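Local coordinates for putative isochorismatase (Bordetella bronchiseptica, PDB 3UAO), which probably hydrolyses maleamate to maleate and ammonia, an amidase step in the bacterial breakdown of nicotinate (vitamin B3), at residues Arg75-Ala80 against Leu188-Cys193; Gly85-His90 against Arg157-Leu162. All blocks are in the same frame, centred on the assembly; numbering follows the deposited sequence.

Contact 1: residues Arg75-Ala80 against Leu188-Cys193; sequences RTVLAA and LVLSDC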
loop_
_atom_site.group_PDB
_atom_site.type_symbol
_atom_site.label_atom_id
_atom_site.label_comp_id
_atom_site.label_asym_id
_atom_site.label_seq_id
_atom_site.Cartn_x
_atom_site.Cartn_y
_atom_site.Cartn_z
ATOM N N ARG A 75 -4.739 6.635 -29.410
ATOM C CA ARG A 75 -3.649 6.199 -30.290
ATOM C C ARG A 75 -2.626 7.280 -30.553
ATOM O O ARG A 75 -1.428 6.997 -30.550
ATOM C CB ARG A 75 -4.152 5.754 -31.641
ATOM C CG ARG A 75 -5.071 4.577 -31.580
ATOM C CD ARG A 75 -5.586 4.254 -32.975
ATOM N NE ARG A 75 -4.552 3.699 -33.845
ATOM C CZ ARG A 75 -4.805 3.004 -34.940
ATOM N NH1 ARG A 75 -6.062 2.773 -35.317
ATOM N NH2 ARG A 75 -3.800 2.536 -35.662
ATOM N N THR A 76 -3.096 8.499 -30.793
ATOM C CA THR A 76 -2.221 9.638 -31.074
ATOM C C THR A 76 -1.350 9.966 -29.861
ATOM O O THR A 76 -0.196 10.382 -30.005
ATOM C CB THR A 76 -3.022 10.911 -31.488
ATOM O OG1 THR A 76 -3.953 10.582 -32.514
ATOM C CG2 THR A 76 -2.093 11.998 -32.004
ATOM N N VAL A 77 -1.890 9.734 -28.670
ATOM C CA VAL A 77 -1.147 9.973 -27.443
ATOM C C VAL A 77 -0.062 8.942 -27.196
ATOM O O VAL A 77 1.066 9.311 -26.857
ATOM C CB VAL A 77 -2.064 10.056 -26.243
ATOM C CG1 VAL A 77 -1.252 10.234 -24.970
ATOM C CG2 VAL A 77 -3.012 11.224 -26.435
ATOM N N LEU A 78 -0.418 7.664 -27.366
ATOM C CA LEU A 78 0.497 6.548 -27.258
ATOM C C LEU A 78 1.677 6.693 -28.257
ATOM O O LEU A 78 2.852 6.588 -27.871
ATOM C CB LEU A 78 -0.277 5.235 -27.490
ATOM C CG LEU A 78 0.521 3.945 -27.394
ATOM C CD1 LEU A 78 1.180 3.925 -26.030
ATOM C CD2 LEU A 78 -0.314 2.689 -27.629
ATOM N N ALA A 79 1.370 6.960 -29.521
ATOM C CA ALA A 79 2.417 7.215 -30.511
ATOM C C ALA A 79 3.274 8.406 -30.061
ATOM O O ALA A 79 4.513 8.316 -30.042
ATOM C CB ALA A 79 1.826 7.438 -31.927
ATOM N N ALA A 80 2.643 9.495 -29.648
ATOM C CA ALA A 80 3.413 10.662 -29.213
ATOM C C ALA A 80 4.261 10.334 -27.967
ATOM O O ALA A 80 5.409 10.776 -27.854
ATOM C CB ALA A 80 2.497 11.857 -28.970
ATOM N N LEU A 188 -2.725 14.101 -15.386
ATOM C CA LEU A 188 -3.247 14.866 -16.505
ATOM C C LEU A 188 -4.294 13.978 -17.189
ATOM O O LEU A 188 -3.960 13.070 -17.964
ATOM C CB LEU A 188 -2.111 15.206 -17.476
ATOM C CG LEU A 188 -2.278 16.401 -18.423
ATOM C CD1 LEU A 188 -1.006 16.607 -19.238
ATOM C CD2 LEU A 188 -3.514 16.292 -19.317
ATOM N N VAL A 189 -5.565 14.231 -16.891
ATOM C CA VAL A 189 -6.648 13.449 -17.473
ATOM C C VAL A 189 -6.976 13.939 -18.891
ATOM O O VAL A 189 -7.415 15.062 -19.100
ATOM C CB VAL A 189 -7.884 13.443 -16.583
ATOM C CG1 VAL A 189 -8.986 12.584 -17.216
ATOM C CG2 VAL A 189 -7.494 12.897 -15.194
ATOM N N LEU A 190 -6.716 13.085 -19.863
ATOM C CA LEU A 190 -7.039 13.349 -21.228
ATOM C C LEU A 190 -8.555 13.215 -21.407
ATOM O O LEU A 190 -9.055 12.109 -21.585
ATOM C CB LEU A 190 -6.328 12.341 -22.118
ATOM C CG LEU A 190 -4.848 12.435 -22.504
ATOM C CD1 LEU A 190 -4.188 13.810 -22.171
ATOM C CD2 LEU A 190 -4.009 11.188 -22.029
ATOM N N SER A 191 -9.269 14.344 -21.364
ATOM C CA SER A 191 -10.736 14.366 -21.383
ATOM C C SER A 191 -11.356 13.705 -22.604
ATOM O O SER A 191 -12.503 13.272 -22.531
ATOM C CB SER A 191 -11.277 15.799 -21.303
ATOM O OG SER A 191 -10.769 16.615 -22.359
ATOM N N ASP A 192 -10.618 13.674 -23.721
ATOM C CA ASP A 192 -11.090 13.083 -24.956
ATOM C C ASP A 192 -10.510 11.685 -25.153
ATOM O O ASP A 192 -10.763 11.064 -26.179
ATOM C CB ASP A 192 -10.865 14.015 -26.187
ATOM C CG ASP A 192 -9.389 14.330 -26.472
ATOM O OD1 ASP A 192 -8.544 14.292 -25.539
ATOM O OD2 ASP A 192 -9.054 14.632 -27.648
ATOM N N CYS A 193 -9.778 11.189 -24.155
ATOM C CA CYS A 193 -9.204 9.848 -24.167
ATOM C C CYS A 193 -9.654 8.955 -23.001
ATOM O O CYS A 193 -9.099 7.848 -22.764
ATOM C CB CYS A 193 -7.689 9.950 -24.126
ATOM S SG CYS A 193 -6.969 10.657 -25.591
#
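V77 meets L190 and C193 with its two methyl groups, divided by its first torsion (chi1 177°): CG1, anti to the backbone N, reaches L190, and CG2, anti to the carbonyl carbon, reaches C193. The CD2 of L190 comes within 4.1 Å of V77 CG1. These two side chains point at each other, tip to tip. C193 adds its sulfur, with SG 4.1 Å from V77 CG2. The turn from L190 to C193 places both side chains on the same valine. It is a type I beta turn, closed by a hydrogen bond of 2.8 Å from C193 N to L190 O. D192, within the turn, sends OD2 to H219 ND1 in a hydrogen bond. The contact joins helix 67-84 to strand 186-195 of the parallel sheet. H219 and L47 also pack on V77, while A222 packs on L190. All three touching residues are buried. No hydrogen bond crosses between the two segments, so methyl and sulfur surfaces meet by van der Waals contact and burial of apolar area alone.

Contact 2: residues Gly85-His90 against Arg157-Leu162; sequences GWAVAH and RGVQTL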
loop_
_atom_site.group_PDB
_atom_site.type_symbol
_atom_site.label_atom_id
_atom_site.label_comp_id
_atom_site.label_asym_id
_atom_site.label_seq_id
_atom_site.Cartn_x
_atom_site.Cartn_y
_atom_site.Cartn_z
ATOM N N GLY A 85 9.710 9.179 -25.821
ATOM C CA GLY A 85 10.430 8.330 -24.870
ATOM C C GLY A 85 9.828 8.376 -23.466
ATOM O O GLY A 85 10.546 8.369 -22.480
ATOM N N TRP A 86 8.498 8.429 -23.392
ATOM C CA TRP A 86 7.802 8.584 -22.130
ATOM C C TRP A 86 7.582 7.213 -21.564
ATOM O O TRP A 86 7.231 6.315 -22.292
ATOM C CB TRP A 86 6.426 9.234 -22.328
ATOM C CG TRP A 86 6.430 10.688 -22.543
ATOM C CD1 TRP A 86 7.483 11.523 -22.459
ATOM C CD2 TRP A 86 5.293 11.498 -22.818
ATOM N NE1 TRP A 86 7.088 12.817 -22.695
ATOM C CE2 TRP A 86 5.743 12.827 -22.919
ATOM C CE3 TRP A 86 3.930 11.225 -23.019
ATOM C CZ2 TRP A 86 4.884 13.888 -23.205
ATOM C CZ3 TRP A 86 3.074 12.280 -23.297
ATOM C CH2 TRP A 86 3.551 13.591 -23.385
ATOM N N ALA A 87 7.774 7.042 -20.267
ATOM C CA ALA A 87 7.382 5.801 -19.632
ATOM C C ALA A 87 5.918 5.512 -20.043
ATOM O O ALA A 87 5.088 6.425 -20.086
ATOM C CB ALA A 87 7.521 5.920 -18.101
ATOM N N VAL A 88 5.601 4.263 -20.362
ATOM C CA VAL A 88 4.221 3.916 -20.731
ATOM C C VAL A 88 3.751 2.631 -20.028
ATOM O O VAL A 88 4.478 1.637 -20.011
ATOM C CB VAL A 88 4.044 3.791 -22.252
ATOM C CG1 VAL A 88 2.562 3.482 -22.614
ATOM C CG2 VAL A 88 4.476 5.063 -22.918
ATOM N N ALA A 89 2.548 2.704 -19.430
ATOM C CA ALA A 89 1.968 1.619 -18.638
ATOM C C ALA A 89 0.538 1.382 -19.078
ATOM O O ALA A 89 -0.202 2.310 -19.319
ATOM C CB ALA A 89 2.010 1.945 -17.157
ATOM N N HIS A 90 0.180 0.121 -19.220
ATOM C CA HIS A 90 -1.159 -0.287 -19.585
ATOM C C HIS A 90 -1.709 -1.142 -18.437
ATOM O O HIS A 90 -0.971 -1.877 -17.793
ATOM C CB HIS A 90 -1.112 -1.141 -20.861
ATOM C CG HIS A 90 -0.320 -0.533 -21.979
ATOM N ND1 HIS A 90 -0.912 0.023 -23.092
ATOM C CD2 HIS A 90 1.016 -0.389 -22.152
ATOM C CE1 HIS A 90 0.031 0.472 -23.910
ATOM N NE2 HIS A 90 1.210 0.233 -23.362
ATOM N N ARG A 157 11.271 5.291 -12.341
ATOM C CA ARG A 157 11.501 6.025 -13.572
ATOM C C ARG A 157 11.462 7.549 -13.351
ATOM O O ARG A 157 11.628 8.306 -14.280
ATOM C CB ARG A 157 10.479 5.552 -14.607
ATOM C CG ARG A 157 10.999 4.407 -15.418
ATOM C CD ARG A 157 9.953 3.509 -16.016
ATOM N NE ARG A 157 9.824 2.391 -15.087
ATOM C CZ ARG A 157 10.268 1.148 -15.245
ATOM N NH1 ARG A 157 10.842 0.721 -16.360
ATOM N NH2 ARG A 157 10.092 0.304 -14.243
ATOM N N GLY A 158 11.237 7.997 -12.118
ATOM C CA GLY A 158 11.265 9.410 -11.794
ATOM C C GLY A 158 10.150 10.265 -12.380
ATOM O O GLY A 158 10.332 11.486 -12.548
ATOM N N VAL A 159 8.974 9.657 -12.619
ATOM C CA VAL A 159 7.864 10.335 -13.301
ATOM C C VAL A 159 7.150 11.346 -12.426
ATOM O O VAL A 159 6.708 11.017 -11.320
ATOM C CB VAL A 159 6.855 9.318 -13.885
ATOM C CG1 VAL A 159 5.539 10.006 -14.288
ATOM C CG2 VAL A 159 7.498 8.582 -15.079
ATOM N N GLN A 160 7.025 12.574 -12.917
ATOM C CA GLN A 160 6.418 13.673 -12.137
ATOM C C GLN A 160 4.960 13.860 -12.484
ATOM O O GLN A 160 4.150 14.083 -11.609
ATOM C CB GLN A 160 7.163 14.993 -12.380
ATOM C CG GLN A 160 8.556 15.048 -11.749
ATOM C CD GLN A 160 8.472 15.171 -10.267
ATOM O OE1 GLN A 160 8.403 14.178 -9.555
ATOM N NE2 GLN A 160 8.439 16.404 -9.780
ATOM N N THR A 161 4.654 13.798 -13.774
ATOM C CA THR A 161 3.322 13.963 -14.324
ATOM C C THR A 161 2.898 12.739 -15.182
ATOM O O THR A 161 3.625 12.283 -16.067
ATOM C CB THR A 161 3.278 15.212 -15.220
ATOM O OG1 THR A 161 3.618 16.387 -14.461
ATOM C CG2 THR A 161 1.905 15.382 -15.873
ATOM N N LEU A 162 1.702 12.239 -14.943
ATOM C CA LEU A 162 1.185 11.072 -15.608
ATOM C C LEU A 162 -0.077 11.392 -16.405
ATOM O O LEU A 162 -1.085 11.804 -15.861
ATOM C CB LEU A 162 0.856 10.019 -14.526
ATOM C CG LEU A 162 0.318 8.655 -14.965
ATOM C CD1 LEU A 162 1.427 7.956 -15.789
ATOM C CD2 LEU A 162 -0.166 7.812 -13.791
#
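A87 points its CB between R157 and V159, at the N-terminal ends of two strands in the parallel sheet of the Rossmann-like isochorismatase fold. A87 lies at the N-terminal end of strand 87-93. R157 and V159 lie where the chain leaves helix 150-156 on its way to strand 161-167. Both strands belong to the parallel sheet, with strand 45-50 between them. A87 and A89 form backbone hydrogen bonds to that middle strand. No hydrogen bond joins 85-90 to 157-162, and the contact is made by side chains. The exit from helix 150-156 is a Schellman motif. G158 has positive phi there and turns the chain. R157 precedes G158 and V159 follows it. Both direct their CB toward the alanine. With chi1 of V159 at 166°, CG1 is anti to the backbone N and CG2 is left anti to the carbonyl carbon. CG2 is the methyl that reaches A87, 4.0 Å from its CB. R157 uses the aliphatic part of its chain. It bends at chi3 (-96°), so the guanidinium group turns off from the line of the methylenes. NE forms a hydrogen bond to the carbonyl O of W153, and the arginine also makes a cation-pi contact with W153. NH1 has a weak hydrogen bond to the carbonyl O of A100 of a third subunit. R157 CD and V159 CG2 approach A87 CB from directions about 90° apart. The arginine meets the alanine with carbon: R157 CD stands 4.0 Å from A87 CB.

From the N terminus, helix 67-84 comes first and supplies 75-80. The chain then turns into strand 87-93, which carries most of 85-90. Contact 2 closes a loop of 66 residues when the chain returns at 157-162. Contact 1 closes later, at 188-193; 107 residues lie between its two segments. The smaller loop lies wholly within the larger one, and the two do not cross. Contact 1 ties a helix to strand 186-195, and contact 2 ties strand 87-93 to the approach to strand 161-167. The latter strand neighbours 186-195, and L188 N lies 2.9 Å from L162 O, a probable hydrogen bond. L78 CD1 also packs on V88 CG1, at 3.7 Å.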